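Long-range contacts in putative iron-uptake ABC transport system,periplasmic iron-binding protein (Campylobacter jejuni, PDB 3E13), which probably captures ferric iron in the periplasm and delivers it to an ABC transporter for import, binding the ion in the cleft between its two lobes: residues I221-Q226 / G289-D294; K120-L125 / D227-H232. All coordinates share one frame; numbering follows the deposited sequence.

Contact 1 (I221-Q226 / G289-D294); sequences IIFPNQ and GTFKED
The rings of Phe223 and Phe291 form an offset stack, nearly parallel at 4° between planes and with centroids 4.2 Å apart. One face of Phe223 carries Ile221 CG2 over its centre; the opposite face receives Phe291, whose CB lies 3.7 Å from the Phe223 ring centroid in a CH-pi contact near the ring normal. Phe223 CE2 in turn lies over a Phe291 face, displaced toward the rim, while Gly289 O meets the Phe291 edge in the ring plane. With CG between its backbone N and carbonyl carbon (chi1 63°), Phe291 lays its ring against the Phe223 face; the side chains as a whole, not the ring planes, run at about a right angle.

Beside the stack, the Gln226 amide bonds both the N and the O of Lys292. Its chain bends at chi2 (-52°): the N of Lys292 donates to Gln226 OE1 at 2.8 Å, in plane on a lone pair, and Gln226 NE2 donates to Lys292 O at 3.1 Å. Both bonds are nearly straight, which fixes the rotation of the amide. The Lys292 side chain runs past Gln226 in the opposite direction, bends at chi3, and brings NZ to Gln226 O at 2.8 Å from above the carbonyl plane; Asn228 O is a second acceptor for this ammonium.

Phe223 also touches Ile105 of strand 97-109. Within a periplasmic binding protein fold, the phenylalanine stack and the amide clamp thus join the end of strand 219-222 to the loop after helix 283-288.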
# COMPACT_ATOMS: atom_id res chain seq x y z
N ILE A 221 -9.86 6.59 -13.36
CA ILE A 221 -9.97 6.29 -11.94
C ILE A 221 -11.37 6.57 -11.46
O ILE A 221 -11.89 7.68 -11.64
CB ILE A 221 -9.01 7.16 -11.12
CG1 ILE A 221 -7.56 6.88 -11.56
CG2 ILE A 221 -9.27 6.95 -9.60
CD1 ILE A 221 -6.49 7.77 -10.81
N ILE A 222 -11.94 5.60 -10.76
CA ILE A 222 -13.06 5.85 -9.83
C ILE A 222 -12.49 5.90 -8.43
O ILE A 222 -11.94 4.91 -7.96
CB ILE A 222 -14.10 4.71 -9.93
CG1 ILE A 222 -14.66 4.61 -11.37
CG2 ILE A 222 -15.18 4.85 -8.91
CD1 ILE A 222 -15.34 3.32 -11.72
N PHE A 223 -12.63 7.02 -7.75
CA PHE A 223 -12.36 7.08 -6.32
C PHE A 223 -13.59 6.57 -5.57
O PHE A 223 -14.63 7.23 -5.58
CB PHE A 223 -12.06 8.52 -5.94
CG PHE A 223 -10.73 9.00 -6.47
CD1 PHE A 223 -10.66 9.89 -7.51
CD2 PHE A 223 -9.55 8.57 -5.88
CE1 PHE A 223 -9.43 10.30 -8.01
CE2 PHE A 223 -8.32 9.00 -6.36
CZ PHE A 223 -8.28 9.85 -7.43
N PRO A 224 -13.56 5.37 -4.99
CA PRO A 224 -14.79 4.84 -4.43
C PRO A 224 -15.30 5.64 -3.23
O PRO A 224 -14.55 6.26 -2.48
CB PRO A 224 -14.44 3.39 -4.06
CG PRO A 224 -13.28 3.08 -4.98
CD PRO A 224 -12.50 4.36 -4.95
N ASN A 225 -16.61 5.58 -3.10
CA ASN A 225 -17.35 6.04 -1.93
C ASN A 225 -17.40 7.55 -1.75
O ASN A 225 -17.46 8.04 -0.61
CB ASN A 225 -16.87 5.32 -0.67
CG ASN A 225 -17.19 3.82 -0.68
OD1 ASN A 225 -16.62 3.08 -1.46
ND2 ASN A 225 -18.11 3.38 0.21
N GLN A 226 -17.29 8.29 -2.84
CA GLN A 226 -17.32 9.75 -2.79
C GLN A 226 -18.62 10.29 -2.24
O GLN A 226 -18.62 11.40 -1.68
CB GLN A 226 -17.03 10.35 -4.15
CG GLN A 226 -15.62 10.12 -4.67
CD GLN A 226 -14.59 10.50 -3.70
OE1 GLN A 226 -14.38 11.72 -3.48
NE2 GLN A 226 -13.93 9.50 -3.04
N GLY A 289 -6.57 13.58 -9.75
CA GLY A 289 -7.72 14.36 -9.34
C GLY A 289 -7.85 14.49 -7.83
O GLY A 289 -7.15 13.83 -7.08
N THR A 290 -8.74 15.37 -7.38
CA THR A 290 -9.00 15.53 -5.96
C THR A 290 -10.11 14.52 -5.58
O THR A 290 -10.90 14.05 -6.44
CB THR A 290 -9.43 16.95 -5.62
OG1 THR A 290 -10.51 17.33 -6.48
CG2 THR A 290 -8.27 17.93 -5.88
N PHE A 291 -10.13 14.13 -4.33
CA PHE A 291 -11.08 13.14 -3.85
C PHE A 291 -11.23 13.17 -2.34
O PHE A 291 -10.33 13.63 -1.64
CB PHE A 291 -10.67 11.72 -4.29
CG PHE A 291 -9.35 11.26 -3.73
CD1 PHE A 291 -9.30 10.29 -2.76
CD2 PHE A 291 -8.14 11.73 -4.28
CE1 PHE A 291 -8.10 9.86 -2.26
CE2 PHE A 291 -6.93 11.30 -3.78
CZ PHE A 291 -6.93 10.33 -2.78
N LYS A 292 -12.37 12.67 -1.86
CA LYS A 292 -12.62 12.48 -0.43
C LYS A 292 -11.96 11.21 0.03
O LYS A 292 -12.13 10.19 -0.59
CB LYS A 292 -14.12 12.32 -0.20
CG LYS A 292 -14.86 13.64 -0.29
CD LYS A 292 -16.40 13.51 -0.10
CE LYS A 292 -16.92 12.55 0.95
NZ LYS A 292 -18.43 12.49 0.92
N GLU A 293 -11.24 11.30 1.14
CA GLU A 293 -10.55 10.16 1.77
C GLU A 293 -11.32 9.66 2.98
O GLU A 293 -11.90 10.43 3.74
CB GLU A 293 -9.18 10.59 2.30
CG GLU A 293 -8.26 11.08 1.23
CD GLU A 293 -6.92 11.57 1.75
OE1 GLU A 293 -6.59 11.38 2.96
OE2 GLU A 293 -6.20 12.12 0.91
N ASP A 294 -11.31 8.35 3.19
CA ASP A 294 -11.86 7.80 4.38
C ASP A 294 -11.08 8.39 5.58
O ASP A 294 -9.82 8.45 5.56
CB ASP A 294 -11.70 6.27 4.34
CG ASP A 294 -12.50 5.56 5.40
OD1 ASP A 294 -12.78 4.32 5.17
OD2 ASP A 294 -12.88 6.11 6.46

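Contact 2 (K120-L125 / D227-H232); sequences KNYEDL and DNRGTH
Tyr122 meets His232 and Arg229 where two connecting loops of the periplasmic binding protein fold come together, one after strand 97-109 and the other leading into strand 233-241. The backbone N of His232 donates a hydrogen bond to Tyr122 OH, 2.9 Å away with an N-H...O angle of 157°, so the hydroxyl of the buried Tyr122 is held by His232 N and, outside the contact, by Arg104 O of strand 97-109.

Van der Waals contacts surround the phenol tip. Thr231 CG2 approaches Tyr122 OH to 3.6 Å, the carbonyl oxygen of Gly230 lies near the ring edge, and His232 CB comes to 3.7 Å from Tyr122 CZ. With CG anti to the backbone N (chi1 -176°), the imidazole leads away toward helix 142-155. The His232 side chain lies about 7 Å from that of the iron ligand Tyr143, placing the contact near, but not in, the iron site.

Across the contact, the charges of Lys120 NZ and Asp227 OD2 stay 5.5 Å apart. Arg229 NH2 lies 4.1 Å from Tyr122 CD1, while NH1 forms a salt bridge with Asp155. Within 120-125, Asp124 OD2 accepts from Lys120 N at 2.9 Å, on its anti lone pair, and from Asn121 N at 3.0 Å, above the carboxylate plane.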
# COMPACT_ATOMS: atom_id res chain seq x y z
N LYS A 120 -19.78 2.81 -7.90
CA LYS A 120 -19.49 4.00 -7.12
C LYS A 120 -18.80 3.72 -5.74
O LYS A 120 -18.00 4.50 -5.31
CB LYS A 120 -20.81 4.77 -6.87
CG LYS A 120 -21.44 5.37 -8.10
CD LYS A 120 -20.79 6.66 -8.45
CE LYS A 120 -21.31 7.26 -9.77
NZ LYS A 120 -20.42 8.40 -10.15
N ASN A 121 -19.11 2.58 -5.11
CA ASN A 121 -18.65 2.22 -3.79
C ASN A 121 -17.98 0.85 -3.83
O ASN A 121 -18.27 0.08 -4.73
CB ASN A 121 -19.87 2.12 -2.86
CG ASN A 121 -20.64 3.45 -2.79
OD1 ASN A 121 -20.05 4.49 -2.55
ND2 ASN A 121 -21.96 3.40 -3.04
N TYR A 122 -17.15 0.56 -2.85
CA TYR A 122 -16.52 -0.78 -2.73
C TYR A 122 -17.56 -1.85 -2.81
O TYR A 122 -17.31 -2.87 -3.47
CB TYR A 122 -15.62 -0.93 -1.49
CG TYR A 122 -14.43 0.00 -1.55
CD1 TYR A 122 -14.38 1.14 -0.77
CD2 TYR A 122 -13.40 -0.20 -2.49
CE1 TYR A 122 -13.30 2.04 -0.86
CE2 TYR A 122 -12.33 0.68 -2.60
CZ TYR A 122 -12.28 1.80 -1.74
OH TYR A 122 -11.29 2.70 -1.90
N GLU A 123 -18.74 -1.61 -2.21
CA GLU A 123 -19.81 -2.61 -2.13
C GLU A 123 -20.23 -3.07 -3.52
O GLU A 123 -20.57 -4.23 -3.75
CB GLU A 123 -21.01 -1.98 -1.40
CG GLU A 123 -22.30 -2.75 -1.56
CD GLU A 123 -23.46 -2.07 -0.83
OE1 GLU A 123 -23.43 -0.83 -0.65
OE2 GLU A 123 -24.41 -2.81 -0.50
N ASP A 124 -20.17 -2.16 -4.47
CA ASP A 124 -20.66 -2.43 -5.81
C ASP A 124 -19.81 -3.50 -6.53
O ASP A 124 -20.29 -4.18 -7.43
CB ASP A 124 -20.71 -1.14 -6.62
CG ASP A 124 -21.67 -0.13 -6.06
OD1 ASP A 124 -22.72 -0.55 -5.50
OD2 ASP A 124 -21.47 1.13 -6.17
N LEU A 125 -18.53 -3.63 -6.16
CA LEU A 125 -17.68 -4.66 -6.78
C LEU A 125 -18.23 -6.07 -6.61
O LEU A 125 -17.86 -6.97 -7.38
CB LEU A 125 -16.29 -4.64 -6.19
CG LEU A 125 -15.49 -3.38 -6.50
CD1 LEU A 125 -14.34 -3.28 -5.48
CD2 LEU A 125 -14.94 -3.47 -7.89
N ASP A 227 -19.70 9.54 -2.37
CA ASP A 227 -21.00 10.02 -1.87
C ASP A 227 -21.16 9.79 -0.37
O ASP A 227 -22.17 10.22 0.22
CB ASP A 227 -22.18 9.36 -2.61
CG ASP A 227 -22.14 9.58 -4.11
OD1 ASP A 227 -21.95 10.72 -4.52
OD2 ASP A 227 -22.29 8.62 -4.93
N ASN A 228 -20.18 9.13 0.27
CA ASN A 228 -20.33 8.77 1.66
C ASN A 228 -18.98 8.90 2.38
O ASN A 228 -18.49 10.01 2.54
CB ASN A 228 -21.06 7.42 1.82
CG ASN A 228 -20.54 6.33 0.88
OD1 ASN A 228 -21.10 6.06 -0.22
ND2 ASN A 228 -19.53 5.64 1.35
N ARG A 229 -18.36 7.79 2.76
CA ARG A 229 -17.21 7.82 3.65
C ARG A 229 -15.86 8.16 3.01
O ARG A 229 -14.91 8.52 3.73
CB ARG A 229 -17.12 6.48 4.39
CG ARG A 229 -16.74 5.26 3.57
CD ARG A 229 -16.44 4.07 4.41
NE ARG A 229 -16.02 2.87 3.69
CZ ARG A 229 -16.75 1.81 3.46
NH1 ARG A 229 -18.04 1.77 3.79
NH2 ARG A 229 -16.17 0.74 2.91
N GLY A 230 -15.78 8.09 1.68
CA GLY A 230 -14.55 8.33 0.95
C GLY A 230 -13.71 7.09 0.73
O GLY A 230 -14.01 5.96 1.19
N THR A 231 -12.62 7.32 0.01
CA THR A 231 -11.81 6.26 -0.56
C THR A 231 -10.83 5.70 0.48
O THR A 231 -10.28 6.40 1.33
CB THR A 231 -11.07 6.92 -1.78
OG1 THR A 231 -12.02 7.21 -2.84
CG2 THR A 231 -9.98 5.97 -2.34
N HIS A 232 -10.56 4.40 0.34
CA HIS A 232 -9.58 3.69 1.15
C HIS A 232 -8.15 4.19 0.92
O HIS A 232 -7.66 4.19 -0.18
CB HIS A 232 -9.64 2.19 0.83
CG HIS A 232 -8.73 1.37 1.68
ND1 HIS A 232 -7.63 0.66 1.19
CD2 HIS A 232 -8.74 1.15 3.01
CE1 HIS A 232 -7.05 0.02 2.20
NE2 HIS A 232 -7.71 0.28 3.30

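From the N terminus, the chain first supplies 120-125, in the loop after strand 97-109, then returns as strand 219-222 and runs through 221-226 directly into 227-232. Contact 2 closes the earlier loop of 101 intervening residues. Contact 1 closes its own, of 62, when 289-294 follows helix 283-288. Because the segments alternate, the two loops cross; the centres of the contacts lie about 8 Å apart. They also touch: Asn225 N lies 2.8 Å from Lys120 O, and Pro224 O lies 2.7 Å from Thr231 OG1, both probable hydrogen bonds. The continuous run 221-232 therefore links both partner loops between strands 219-222 and 233-241 of the mixed sheet.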